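Streptokinase domain B (Streptococcus dysgalactiae subsp. equisimilis, PDB 1QQR) probably helps streptokinase, a non-proteolytic activator, turn plasminogen into an active enzyme that dissolves fibrin. Local coordinates at residues 91-95 with 96-100. Numbering follows the deposited sequence.
Sequences FTYRV and KNREQ
Y93, in strand 92-94, meets R98 of the loop that follows; the strand pairs with strand 43-45. The tyrosine runs forward along the chain. Its CB holds CG anti to the backbone N (chi1 164°), which carries OH toward K96 N. V95 N lies 4.0 Å above the plane of the Y93 ring, offset toward the rim. At the tip, Y93 OH accepts a nearly straight hydrogen bond from K96 N, 3.2 Å long. K96 CB lies 3.8 Å from Y93 OH. R98 folds back toward Y93 OH, its chain bent at chi3 (69°). R98 NH2 is 3.7 Å from Y93 OH, which sits at the edge of the guanidinium; ring and guanidinium planes are 69° apart. V95 CG1 approaches R98 NH2 obliquely. R98 NE and NH2 both grip K96 O side-on, at 3.1 and 3.2 Å, with the acceptor close to the guanidinium plane. D118 of strand 111-128 hydrogen-bonds Y93 OH and forms a salt bridge with R98 NH2; D77 forms a second one with R98 NH1. Both polar groups of K96's backbone are thus held by buried side chains. The two aspartates probably balance the arginine charge, and the shared D118 ties this loop to the main sheet.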
# COMPACT_ATOMS: atom_id res chain seq x y z
N PHE A 91 13.53 -0.66 -1.75
CA PHE A 91 13.20 -2.07 -1.67
C PHE A 91 12.42 -2.57 -2.87
O PHE A 91 11.92 -1.78 -3.67
CB PHE A 91 12.39 -2.34 -0.39
CG PHE A 91 11.08 -1.56 -0.29
CD1 PHE A 91 10.00 -1.85 -1.13
CD2 PHE A 91 10.92 -0.55 0.66
CE1 PHE A 91 8.78 -1.14 -1.02
CE2 PHE A 91 9.71 0.16 0.78
CZ PHE A 91 8.64 -0.14 -0.07
N THR A 92 12.32 -3.88 -2.98
CA THR A 92 11.53 -4.49 -4.03
C THR A 92 10.61 -5.48 -3.31
O THR A 92 11.02 -6.15 -2.37
CB THR A 92 12.38 -5.30 -5.03
OG1 THR A 92 13.18 -6.23 -4.30
CG2 THR A 92 13.27 -4.39 -5.87
N TYR A 93 9.36 -5.53 -3.72
CA TYR A 93 8.44 -6.48 -3.13
C TYR A 93 8.09 -7.47 -4.23
O TYR A 93 7.68 -7.08 -5.33
CB TYR A 93 7.16 -5.81 -2.63
CG TYR A 93 6.07 -6.83 -2.37
CD1 TYR A 93 6.24 -7.84 -1.42
CD2 TYR A 93 4.89 -6.82 -3.11
CE1 TYR A 93 5.26 -8.82 -1.23
CE2 TYR A 93 3.91 -7.80 -2.93
CZ TYR A 93 4.10 -8.80 -1.99
OH TYR A 93 3.16 -9.80 -1.85
N ARG A 94 8.25 -8.74 -3.92
CA ARG A 94 7.95 -9.81 -4.87
C ARG A 94 6.59 -10.36 -4.46
O ARG A 94 6.38 -10.68 -3.30
CB ARG A 94 9.02 -10.91 -4.76
CG ARG A 94 8.88 -12.02 -5.77
CD ARG A 94 9.69 -13.25 -5.36
NE ARG A 94 9.56 -14.35 -6.31
CZ ARG A 94 9.86 -15.62 -6.05
NH1 ARG A 94 10.33 -15.97 -4.85
NH2 ARG A 94 9.70 -16.54 -6.99
N VAL A 95 5.65 -10.44 -5.39
CA VAL A 95 4.34 -10.95 -5.04
C VAL A 95 4.46 -12.36 -4.52
O VAL A 95 4.74 -13.29 -5.28
CB VAL A 95 3.40 -10.91 -6.23
CG1 VAL A 95 2.06 -11.50 -5.84
CG2 VAL A 95 3.23 -9.48 -6.69
N LYS A 96 4.28 -12.48 -3.21
CA LYS A 96 4.36 -13.72 -2.45
C LYS A 96 3.51 -14.87 -3.02
O LYS A 96 2.37 -14.67 -3.45
CB LYS A 96 3.94 -13.39 -1.02
CG LYS A 96 4.03 -14.48 -0.00
CD LYS A 96 3.54 -13.91 1.33
CE LYS A 96 3.39 -14.96 2.42
NZ LYS A 96 4.66 -15.21 3.19
N ASN A 97 4.09 -16.08 -3.02
CA ASN A 97 3.42 -17.28 -3.52
C ASN A 97 2.31 -17.65 -2.56
O ASN A 97 2.44 -17.49 -1.34
CB ASN A 97 4.40 -18.46 -3.61
CG ASN A 97 3.94 -19.55 -4.55
OD1 ASN A 97 2.86 -19.47 -5.16
ND2 ASN A 97 4.76 -20.58 -4.70
N ARG A 98 1.21 -18.15 -3.09
CA ARG A 98 0.10 -18.52 -2.23
C ARG A 98 -0.90 -19.45 -2.87
O ARG A 98 -0.98 -19.61 -4.11
CB ARG A 98 -0.64 -17.25 -1.75
CG ARG A 98 -1.51 -16.61 -2.84
CD ARG A 98 -1.82 -15.15 -2.55
NE ARG A 98 -0.65 -14.28 -2.67
CZ ARG A 98 -0.62 -12.99 -2.32
NH1 ARG A 98 -1.71 -12.41 -1.81
NH2 ARG A 98 0.48 -12.26 -2.51
N GLU A 99 -1.69 -20.03 -1.99
CA GLU A 99 -2.77 -20.94 -2.34
C GLU A 99 -3.86 -20.09 -2.98
O GLU A 99 -4.10 -18.97 -2.55
CB GLU A 99 -3.28 -21.59 -1.05
CG GLU A 99 -3.86 -22.95 -1.25
CD GLU A 99 -2.84 -23.94 -1.74
OE1 GLU A 99 -1.87 -24.21 -1.00
OE2 GLU A 99 -3.01 -24.45 -2.87
N GLN A 100 -4.51 -20.60 -4.01
CA GLN A 100 -5.58 -19.88 -4.71
C GLN A 100 -6.76 -19.65 -3.77
O GLN A 100 -7.23 -20.59 -3.13
CB GLN A 100 -6.04 -20.66 -5.94
CG GLN A 100 -7.31 -20.15 -6.57
CD GLN A 100 -7.10 -18.86 -7.33
OE1 GLN A 100 -6.18 -18.76 -8.15
NE2 GLN A 100 -7.96 -17.88 -7.10